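PDB 2POZ: putative dehydratase from Mesorhizobium loti, which probably works as a lyase of the dehydratase kind within the enolase superfamily, although its substrate and reaction have not been established. Local coordinates for residues 67-72 with 286-291; 139-144 with 156-161; 187-192 with 225-230. All coordinates share one frame; numbering follows the deposited sequence.

Interaction 1 joins the N-terminal domain to a helix of the barrel domain, whereas interactions 2 and 3 lie within the barrel wall, on the opposite side of the chain's centre. The centre of interaction 1 is 37 Å from that of interaction 2 and 38 Å from that of interaction 3, with about 15 Å between the nearest atoms in each case. Interactions 2 and 3 are neighbours, centres 9 Å apart, and share helix 179-196: R188 NH1 probably donates a hydrogen bond to P160 O, 2.8 Å away, while F158 CE1 packs 3.7 Å from V192 CG2. Both reach the parallel barrel sheet, whose strands carry the active site at their C-terminal ends in this superfamily.

Interaction 1. Residues 67-72 with 286-291; sequences RIEELW and GLMETK
W72 and E289 meet where the N-terminal domain of this enolase-superfamily fold packs on its C-terminal barrel domain, helix 68-78 against helix 287-298. E289 OE1 stands over one face of the indole, 3.8 Å above the ring plane and displaced toward the rim of the six-membered ring, where it is 3.9 Å from W72 CZ2. The carboxylate plane is nearly parallel to that of the ring, the two being 11° apart. With CG anti to the backbone N (chi1 -159°), W72 reaches across to the other helix, and its NE1 donates to G285 O. The indole is thus held by a hydrogen bond as well as by packing. E289 is bent at chi2 and is fixed at its other oxygen by a salt bridge from OE2 to R262, which probably favours the charged carboxylate beside the ring.

A smaller contact brings E69 OE2 within 3.9 Å of CG of selenomethionine M288, the two side chains crossing at about a right angle. This carboxylate oxygen belongs to a charged network, with salt bridges to K292 and to K291 of the second subunit, so the domain junction also borders a subunit interface.

At the start of helix 287-298, the carbonyl of the N-cap residue takes two bonds, G286 O accepting from T290 N at 3.1 Å and from T290 OG1 at 2.7 Å.

Interaction 2. Residues 139-144 with 156-161; sequences DEFARA and LKFYPL
K157 NZ, on the residue just before the F158 that meets F141, is gripped by three groups: the carboxylates of E231 and E332 and the hydroxyl of Y127. On either side of this lysine in strand 155-158, L156 and F158 point toward helix 138-144. F158 is the side chain of the strand that meets this helix, while L156 packs on P148 and L149 of helix 146-150. Helices laid on a strand in this way are expected of a beta/alpha barrel.

F141 carries the helix side of the contact. Its CE1 comes 4.1 Å from F158 CD1, and the two side chains cross obliquely. The far end of the same ring reaches the backbone just beyond the strand, with F141 CZ 3.9 Å from Y159 O. This is van der Waals contact, and no hydrogen bond joins the two segments. F158 has CG lodged between its own backbone N and carbonyl carbon (chi1 60°), which brings CD1 of its ring up to F141.

Y159 takes part through its backbone, and its side chain is occupied elsewhere: Y159 OH is hydrogen-bonded to V172 N, and its ring meets that of H171. L161 N sits 4.0 Å above the centre of the Y159 ring, so the chain curls over this aromatic as it leaves the strand.

Among its neighbours the contact belongs to the crossover between strands 123-128 and 155-158. Helix 179-196 packs on the same two rings, R188 on F141 and V192 on F158, and strand 201-205 runs parallel to 155-158 with backbone bonds from L156 and F158 to M203.

Interaction 3. Residues 187-192 with 225-230; sequences RRVKAV and LDICFV
The backbones of K190 and L225 approach to 6.7 Å between CA atoms, where helix 179-196 passes the loop that leads into strand 227-231 of the barrel.

L225 has the largest share of the contact. One methyl, CD1, is pushed against the helix surface, 3.6 Å from V189 CG1 and 3.7 Å from K190 N, so that it sits over the backbone between the two residues as well as against their side chains. K190 adds its CB, 4.0 Å from L225 CD1. The rest of the K190 chain runs away from the loop, extended as far as chi4, to a salt bridge between NZ and D194.

V189 places CG1 anti to its backbone N (chi1 -180°), which directs this methyl at the loop. The same carbon is 4.1 Å from I227 CD1, the two side chains crossing at about a right angle, so V189 CG1 touches both leucine and isoleucine. I227 packs in turn on V204 of the adjacent strand 201-205, while V189 also rests on F158 and P160, which makes the valine part of the general packing between barrel helices and strands.

Polar fixing of the loop comes from the next turn of the same helix, where R193 donates from NE to L225 O and from NH2 to D226 O. The two segments themselves share no hydrogen bond or salt bridge, so what joins them directly is van der Waals packing of aliphatic groups over a modest 149 Å², and the contact depends on apolar fit while R193 ties the loop carbonyls to the helix.

Interaction 1. Residues 67-72 with 286-291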
loop_
_atom_site.group_PDB
_atom_site.type_symbol
_atom_site.label_atom_id
_atom_site.label_comp_id
_atom_site.label_asym_id
_atom_site.label_seq_id
_atom_site.Cartn_x
_atom_site.Cartn_y
_atom_site.Cartn_z
ATOM N N ARG A 67 -43.404 -1.042 -5.211
ATOM C CA ARG A 67 -42.132 -0.485 -5.690
ATOM C C ARG A 67 -41.162 -0.324 -4.512
ATOM O O ARG A 67 -40.792 0.782 -4.131
ATOM C CB ARG A 67 -42.371 0.868 -6.369
ATOM C CG ARG A 67 -43.124 0.785 -7.707
ATOM C CD ARG A 67 -43.209 2.164 -8.373
ATOM N NE ARG A 67 -44.489 2.819 -8.121
ATOM C CZ ARG A 67 -44.750 4.099 -8.389
ATOM N NH1 ARG A 67 -43.809 4.877 -8.913
ATOM N NH2 ARG A 67 -45.958 4.600 -8.142
ATOM N N ILE A 68 -40.750 -1.446 -3.940
ATOM C CA ILE A 68 -39.865 -1.412 -2.786
ATOM C C ILE A 68 -38.494 -0.793 -3.055
ATOM O O ILE A 68 -38.056 0.085 -2.315
ATOM C CB ILE A 68 -39.688 -2.816 -2.204
ATOM C CG1 ILE A 68 -41.063 -3.441 -1.961
ATOM C CG2 ILE A 68 -38.898 -2.736 -0.896
ATOM C CD1 ILE A 68 -41.018 -4.804 -1.272
ATOM N N GLU A 69 -37.812 -1.239 -4.105
ATOM C CA GLU A 69 -36.495 -0.682 -4.411
ATOM C C GLU A 69 -36.601 0.825 -4.631
ATOM O O GLU A 69 -35.739 1.582 -4.188
ATOM C CB GLU A 69 -35.895 -1.347 -5.660
ATOM C CG GLU A 69 -35.379 -2.769 -5.455
ATOM C CD GLU A 69 -33.955 -2.825 -4.910
ATOM O OE1 GLU A 69 -33.319 -1.759 -4.743
ATOM O OE2 GLU A 69 -33.466 -3.947 -4.658
ATOM N N GLU A 70 -37.657 1.268 -5.312
ATOM C CA GLU A 70 -37.824 2.698 -5.564
ATOM C C GLU A 70 -38.021 3.493 -4.277
ATOM O O GLU A 70 -37.420 4.551 -4.097
ATOM C CB GLU A 70 -39.007 2.959 -6.501
ATOM C CG GLU A 70 -39.139 4.434 -6.895
ATOM C CD GLU A 70 -40.262 4.682 -7.891
ATOM O OE1 GLU A 70 -41.439 4.567 -7.501
ATOM O OE2 GLU A 70 -39.964 4.982 -9.067
ATOM N N LEU A 71 -38.869 2.980 -3.392
ATOM C CA LEU A 71 -39.143 3.646 -2.123
ATOM C C LEU A 71 -37.885 3.736 -1.268
ATOM O O LEU A 71 -37.623 4.759 -0.638
ATOM C CB LEU A 71 -40.236 2.898 -1.352
ATOM C CG LEU A 71 -41.702 3.213 -1.668
ATOM C CD1 LEU A 71 -41.980 4.675 -1.377
ATOM C CD2 LEU A 71 -42.005 2.905 -3.115
ATOM N N TRP A 72 -37.108 2.660 -1.242
ATOM C CA TRP A 72 -35.877 2.648 -0.460
ATOM C C TRP A 72 -34.963 3.726 -1.036
ATOM O O TRP A 72 -34.439 4.578 -0.317
ATOM C CB TRP A 72 -35.193 1.284 -0.568
ATOM C CG TRP A 72 -34.233 1.014 0.537
ATOM C CD1 TRP A 72 -34.500 0.373 1.717
ATOM C CD2 TRP A 72 -32.848 1.377 0.580
ATOM N NE1 TRP A 72 -33.362 0.312 2.489
ATOM C CE2 TRP A 72 -32.336 0.921 1.816
ATOM C CE3 TRP A 72 -31.989 2.045 -0.305
ATOM C CZ2 TRP A 72 -31.004 1.112 2.190
ATOM C CZ3 TRP A 72 -30.657 2.235 0.070
ATOM C CH2 TRP A 72 -30.183 1.770 1.307
ATOM N N GLY A 286 -32.783 -3.146 6.142
ATOM C CA GLY A 286 -33.974 -3.903 5.799
ATOM C C GLY A 286 -33.628 -5.315 5.377
ATOM O O GLY A 286 -32.469 -5.721 5.444
ATOM N N LEU A 287 -34.635 -6.062 4.936
ATOM C CA LEU A 287 -34.447 -7.446 4.519
ATOM C C LEU A 287 -33.654 -7.620 3.229
ATOM O O LEU A 287 -32.722 -8.408 3.175
ATOM C CB LEU A 287 -35.800 -8.138 4.364
ATOM C CG LEU A 287 -36.498 -8.623 5.630
ATOM C CD1 LEU A 287 -37.873 -9.170 5.258
ATOM C CD2 LEU A 287 -35.654 -9.705 6.298
HETATM N N MSE A 288 -34.030 -6.901 2.184
HETATM C CA MSE A 288 -33.314 -7.025 0.919
HETATM C C MSE A 288 -31.910 -6.432 1.041
HETATM O O MSE A 288 -30.951 -7.015 0.547
HETATM C CB MSE A 288 -34.092 -6.341 -0.208
HETATM C CG MSE A 288 -33.377 -6.351 -1.564
HETATM SE SE MSE A 288 -32.845 -8.117 -2.174
HETATM C CE MSE A 288 -34.458 -8.594 -3.172
ATOM N N GLU A 289 -31.785 -5.287 1.705
ATOM C CA GLU A 289 -30.472 -4.674 1.882
ATOM C C GLU A 289 -29.555 -5.663 2.623
ATOM O O GLU A 289 -28.387 -5.821 2.276
ATOM C CB GLU A 289 -30.602 -3.367 2.671
ATOM C CG GLU A 289 -29.291 -2.609 2.902
ATOM C CD GLU A 289 -28.634 -2.128 1.605
ATOM O OE1 GLU A 289 -29.343 -1.976 0.583
ATOM O OE2 GLU A 289 -27.409 -1.884 1.620
ATOM N N THR A 290 -30.087 -6.343 3.632
ATOM C CA THR A 290 -29.273 -7.297 4.370
ATOM C C THR A 290 -28.956 -8.515 3.505
ATOM O O THR A 290 -27.863 -9.073 3.593
ATOM C CB THR A 290 -29.957 -7.722 5.680
ATOM O OG1 THR A 290 -30.149 -6.560 6.501
ATOM C CG2 THR A 290 -29.079 -8.717 6.448
ATOM N N LYS A 291 -29.903 -8.926 2.664
ATOM C CA LYS A 291 -29.641 -10.047 1.772
ATOM C C LYS A 291 -28.474 -9.643 0.847
ATOM O O LYS A 291 -27.577 -10.451 0.576
ATOM C CB LYS A 291 -30.879 -10.384 0.931
ATOM C CG LYS A 291 -30.625 -11.459 -0.127
ATOM C CD LYS A 291 -31.896 -11.820 -0.899
ATOM C CE LYS A 291 -31.583 -12.782 -2.045
ATOM N NZ LYS A 291 -30.844 -14.005 -1.594
#

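Interaction 2. Residues 139-144 with 156-161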
loop_
_atom_site.group_PDB
_atom_site.type_symbol
_atom_site.label_atom_id
_atom_site.label_comp_id
_atom_site.label_asym_id
_atom_site.label_seq_id
_atom_site.Cartn_x
_atom_site.Cartn_y
_atom_site.Cartn_z
ATOM N N ASP A 139 -18.735 -16.805 39.862
ATOM C CA ASP A 139 -19.666 -17.864 40.214
ATOM C C ASP A 139 -21.092 -17.614 39.739
ATOM O O ASP A 139 -21.807 -18.558 39.400
ATOM C CB ASP A 139 -19.681 -18.113 41.714
ATOM C CG ASP A 139 -20.378 -19.407 42.060
ATOM O OD1 ASP A 139 -19.831 -20.481 41.726
ATOM O OD2 ASP A 139 -21.480 -19.356 42.641
ATOM N N GLU A 140 -21.519 -16.357 39.725
ATOM C CA GLU A 140 -22.866 -16.054 39.261
ATOM C C GLU A 140 -22.946 -16.324 37.756
ATOM O O GLU A 140 -23.997 -16.700 37.238
ATOM C CB GLU A 140 -23.233 -14.600 39.587
ATOM C CG GLU A 140 -23.230 -14.339 41.097
ATOM C CD GLU A 140 -23.523 -12.899 41.470
ATOM O OE1 GLU A 140 -23.070 -11.980 40.752
ATOM O OE2 GLU A 140 -24.193 -12.685 42.504
ATOM N N PHE A 141 -21.832 -16.135 37.055
ATOM C CA PHE A 141 -21.815 -16.417 35.628
ATOM C C PHE A 141 -21.940 -17.928 35.476
ATOM O O PHE A 141 -22.639 -18.405 34.589
ATOM C CB PHE A 141 -20.518 -15.905 34.989
ATOM C CG PHE A 141 -20.645 -14.526 34.404
ATOM C CD1 PHE A 141 -21.046 -14.353 33.083
ATOM C CD2 PHE A 141 -20.415 -13.400 35.191
ATOM C CE1 PHE A 141 -21.219 -13.076 32.550
ATOM C CE2 PHE A 141 -20.585 -12.120 34.674
ATOM C CZ PHE A 141 -20.986 -11.953 33.352
ATOM N N ALA A 142 -21.289 -18.676 36.365
ATOM C CA ALA A 142 -21.348 -20.138 36.323
ATOM C C ALA A 142 -22.778 -20.645 36.527
ATOM O O ALA A 142 -23.226 -21.559 35.825
ATOM C CB ALA A 142 -20.422 -20.738 37.380
ATOM N N ARG A 143 -23.491 -20.056 37.482
ATOM C CA ARG A 143 -24.874 -20.449 37.750
ATOM C C ARG A 143 -25.785 -20.054 36.592
ATOM O O ARG A 143 -26.742 -20.748 36.285
ATOM C CB ARG A 143 -25.415 -19.765 39.018
ATOM C CG ARG A 143 -24.783 -20.188 40.335
ATOM C CD ARG A 143 -25.027 -21.661 40.645
ATOM N NE ARG A 143 -26.378 -22.110 40.305
ATOM C CZ ARG A 143 -27.508 -21.666 40.858
ATOM N NH1 ARG A 143 -27.494 -20.738 41.808
ATOM N NH2 ARG A 143 -28.669 -22.159 40.449
ATOM N N ALA A 144 -25.485 -18.923 35.966
ATOM C CA ALA A 144 -26.298 -18.409 34.869
ATOM C C ALA A 144 -26.380 -19.286 33.618
ATOM O O ALA A 144 -27.362 -19.199 32.878
ATOM C CB ALA A 144 -25.818 -17.014 34.489
ATOM N N LEU A 156 -23.501 -20.383 23.587
ATOM C CA LEU A 156 -23.852 -19.244 24.424
ATOM C C LEU A 156 -22.967 -18.034 24.146
ATOM O O LEU A 156 -21.755 -18.173 23.966
ATOM C CB LEU A 156 -23.689 -19.618 25.905
ATOM C CG LEU A 156 -24.375 -20.867 26.458
ATOM C CD1 LEU A 156 -23.821 -21.154 27.852
ATOM C CD2 LEU A 156 -25.886 -20.672 26.505
ATOM N N LYS A 157 -23.572 -16.851 24.110
ATOM C CA LYS A 157 -22.805 -15.623 23.924
ATOM C C LYS A 157 -22.966 -14.776 25.176
ATOM O O LYS A 157 -24.048 -14.735 25.768
ATOM C CB LYS A 157 -23.291 -14.808 22.714
ATOM C CG LYS A 157 -22.369 -13.608 22.441
ATOM C CD LYS A 157 -22.668 -12.885 21.127
ATOM C CE LYS A 157 -23.726 -11.810 21.289
ATOM N NZ LYS A 157 -24.032 -11.167 19.967
ATOM N N PHE A 158 -21.897 -14.098 25.585
ATOM C CA PHE A 158 -21.971 -13.248 26.766
ATOM C C PHE A 158 -20.932 -12.134 26.760
ATOM O O PHE A 158 -19.896 -12.230 26.105
ATOM C CB PHE A 158 -21.843 -14.098 28.044
ATOM C CG PHE A 158 -20.551 -14.860 28.148
ATOM C CD1 PHE A 158 -19.575 -14.477 29.060
ATOM C CD2 PHE A 158 -20.314 -15.973 27.341
ATOM C CE1 PHE A 158 -18.376 -15.189 29.173
ATOM C CE2 PHE A 158 -19.121 -16.689 27.444
ATOM C CZ PHE A 158 -18.149 -16.296 28.365
ATOM N N TYR A 159 -21.246 -11.069 27.491
ATOM C CA TYR A 159 -20.394 -9.889 27.627
ATOM C C TYR A 159 -19.742 -10.024 29.004
ATOM O O TYR A 159 -20.417 -9.922 30.026
ATOM C CB TYR A 159 -21.280 -8.637 27.555
ATOM C CG TYR A 159 -20.569 -7.321 27.766
ATOM C CD1 TYR A 159 -19.651 -6.836 26.828
ATOM C CD2 TYR A 159 -20.830 -6.544 28.898
ATOM C CE1 TYR A 159 -19.014 -5.606 27.008
ATOM C CE2 TYR A 159 -20.200 -5.312 29.090
ATOM C CZ TYR A 159 -19.295 -4.850 28.138
ATOM O OH TYR A 159 -18.702 -3.624 28.312
ATOM N N PRO A 160 -18.422 -10.256 29.051
ATOM C CA PRO A 160 -17.727 -10.415 30.331
ATOM C C PRO A 160 -17.093 -9.170 30.932
ATOM O O PRO A 160 -16.433 -9.253 31.972
ATOM C CB PRO A 160 -16.670 -11.451 29.995
ATOM C CG PRO A 160 -16.203 -10.961 28.641
ATOM C CD PRO A 160 -17.530 -10.617 27.929
ATOM N N LEU A 161 -17.295 -8.016 30.304
ATOM C CA LEU A 161 -16.674 -6.789 30.787
ATOM C C LEU A 161 -17.557 -5.841 31.605
ATOM O O LEU A 161 -17.142 -4.723 31.906
ATOM C CB LEU A 161 -16.071 -6.027 29.589
ATOM C CG LEU A 161 -15.189 -6.822 28.611
ATOM C CD1 LEU A 161 -14.688 -5.905 27.479
ATOM C CD2 LEU A 161 -14.002 -7.442 29.368
#

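Interaction 3. Residues 187-192 with 225-230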
loop_
_atom_site.group_PDB
_atom_site.type_symbol
_atom_site.label_atom_id
_atom_site.label_comp_id
_atom_site.label_asym_id
_atom_site.label_seq_id
_atom_site.Cartn_x
_atom_site.Cartn_y
_atom_site.Cartn_z
ATOM N N ARG A 187 -11.841 -14.448 34.730
ATOM C CA ARG A 187 -12.429 -15.471 35.589
ATOM C C ARG A 187 -13.877 -15.734 35.204
ATOM O O ARG A 187 -14.357 -16.859 35.322
ATOM C CB ARG A 187 -12.347 -15.053 37.065
ATOM C CG ARG A 187 -10.917 -14.959 37.591
ATOM C CD ARG A 187 -10.222 -16.314 37.548
ATOM N NE ARG A 187 -8.778 -16.203 37.760
ATOM C CZ ARG A 187 -7.929 -17.226 37.732
ATOM N NH1 ARG A 187 -8.370 -18.457 37.502
ATOM N NH2 ARG A 187 -6.633 -17.016 37.920
ATOM N N ARG A 188 -14.575 -14.698 34.743
ATOM C CA ARG A 188 -15.960 -14.861 34.327
ATOM C C ARG A 188 -16.022 -15.779 33.107
ATOM O O ARG A 188 -16.873 -16.668 33.030
ATOM C CB ARG A 188 -16.587 -13.508 33.975
ATOM C CG ARG A 188 -16.904 -12.604 35.156
ATOM C CD ARG A 188 -17.346 -11.237 34.644
ATOM N NE ARG A 188 -17.852 -10.360 35.696
ATOM C CZ ARG A 188 -17.945 -9.039 35.578
ATOM N NH1 ARG A 188 -17.554 -8.452 34.453
ATOM N NH2 ARG A 188 -18.447 -8.305 36.572
ATOM N N VAL A 189 -15.122 -15.560 32.149
ATOM C CA VAL A 189 -15.099 -16.389 30.948
ATOM C C VAL A 189 -14.746 -17.832 31.328
ATOM O O VAL A 189 -15.364 -18.785 30.844
ATOM C CB VAL A 189 -14.072 -15.850 29.905
ATOM C CG1 VAL A 189 -14.073 -16.731 28.664
ATOM C CG2 VAL A 189 -14.432 -14.419 29.515
ATOM N N LYS A 190 -13.765 -17.988 32.210
ATOM C CA LYS A 190 -13.345 -19.311 32.654
ATOM C C LYS A 190 -14.454 -20.021 33.427
ATOM O O LYS A 190 -14.626 -21.228 33.290
ATOM C CB LYS A 190 -12.085 -19.210 33.520
ATOM C CG LYS A 190 -11.556 -20.567 34.000
ATOM C CD LYS A 190 -10.219 -20.419 34.714
ATOM C CE LYS A 190 -9.605 -21.775 35.041
ATOM N NZ LYS A 190 -10.412 -22.522 36.050
ATOM N N ALA A 191 -15.206 -19.277 34.234
ATOM C CA ALA A 191 -16.299 -19.867 34.997
ATOM C C ALA A 191 -17.370 -20.401 34.044
ATOM O O ALA A 191 -17.963 -21.451 34.294
ATOM C CB ALA A 191 -16.904 -18.840 35.943
ATOM N N VAL A 192 -17.618 -19.676 32.955
ATOM C CA VAL A 192 -18.609 -20.108 31.974
ATOM C C VAL A 192 -18.148 -21.392 31.286
ATOM O O VAL A 192 -18.938 -22.320 31.099
ATOM C CB VAL A 192 -18.872 -19.012 30.901
ATOM C CG1 VAL A 192 -19.742 -19.566 29.778
ATOM C CG2 VAL A 192 -19.574 -17.825 31.541
ATOM N N LEU A 225 -9.391 -21.014 26.394
ATOM C CA LEU A 225 -10.705 -21.448 26.857
ATOM C C LEU A 225 -11.609 -21.909 25.708
ATOM O O LEU A 225 -12.790 -22.185 25.913
ATOM C CB LEU A 225 -11.372 -20.323 27.656
ATOM C CG LEU A 225 -10.565 -19.939 28.904
ATOM C CD1 LEU A 225 -11.206 -18.767 29.618
ATOM C CD2 LEU A 225 -10.471 -21.148 29.832
ATOM N N ASP A 226 -11.037 -21.987 24.505
ATOM C CA ASP A 226 -11.747 -22.430 23.299
ATOM C C ASP A 226 -12.954 -21.559 22.968
ATOM O O ASP A 226 -14.103 -21.954 23.156
ATOM C CB ASP A 226 -12.170 -23.900 23.448
ATOM C CG ASP A 226 -12.760 -24.476 22.165
ATOM O OD1 ASP A 226 -12.238 -24.169 21.071
ATOM O OD2 ASP A 226 -13.739 -25.249 22.249
ATOM N N ILE A 227 -12.669 -20.372 22.450
ATOM C CA ILE A 227 -13.700 -19.405 22.098
ATOM C C ILE A 227 -14.067 -19.479 20.615
ATOM O O ILE A 227 -13.197 -19.435 19.750
ATOM C CB ILE A 227 -13.214 -17.969 22.437
ATOM C CG1 ILE A 227 -12.747 -17.903 23.899
ATOM C CG2 ILE A 227 -14.310 -16.958 22.161
ATOM C CD1 ILE A 227 -13.794 -18.317 24.919
ATOM N N CYS A 228 -15.360 -19.592 20.327
ATOM C CA CYS A 228 -15.832 -19.661 18.946
ATOM C C CYS A 228 -15.431 -18.356 18.234
ATOM O O CYS A 228 -14.776 -18.374 17.187
ATOM C CB CYS A 228 -17.350 -19.853 18.932
ATOM S SG CYS A 228 -18.063 -20.145 17.300
ATOM N N PHE A 229 -15.839 -17.227 18.798
ATOM C CA PHE A 229 -15.455 -15.933 18.246
ATOM C C PHE A 229 -15.611 -14.800 19.260
ATOM O O PHE A 229 -16.304 -14.944 20.274
ATOM C CB PHE A 229 -16.234 -15.622 16.945
ATOM C CG PHE A 229 -17.716 -15.389 17.127
ATOM C CD1 PHE A 229 -18.191 -14.240 17.760
ATOM C CD2 PHE A 229 -18.640 -16.281 16.585
ATOM C CE1 PHE A 229 -19.558 -13.980 17.843
ATOM C CE2 PHE A 229 -20.017 -16.029 16.663
ATOM C CZ PHE A 229 -20.476 -14.874 17.292
ATOM N N VAL A 230 -14.922 -13.695 18.999
ATOM C CA VAL A 230 -14.999 -12.515 19.842
ATOM C C VAL A 230 -15.693 -11.452 18.983
ATOM O O VAL A 230 -15.307 -11.223 17.834
ATOM C CB VAL A 230 -13.587 -12.024 20.285
ATOM C CG1 VAL A 230 -12.782 -11.537 19.087
ATOM C CG2 VAL A 230 -13.725 -10.912 21.304
#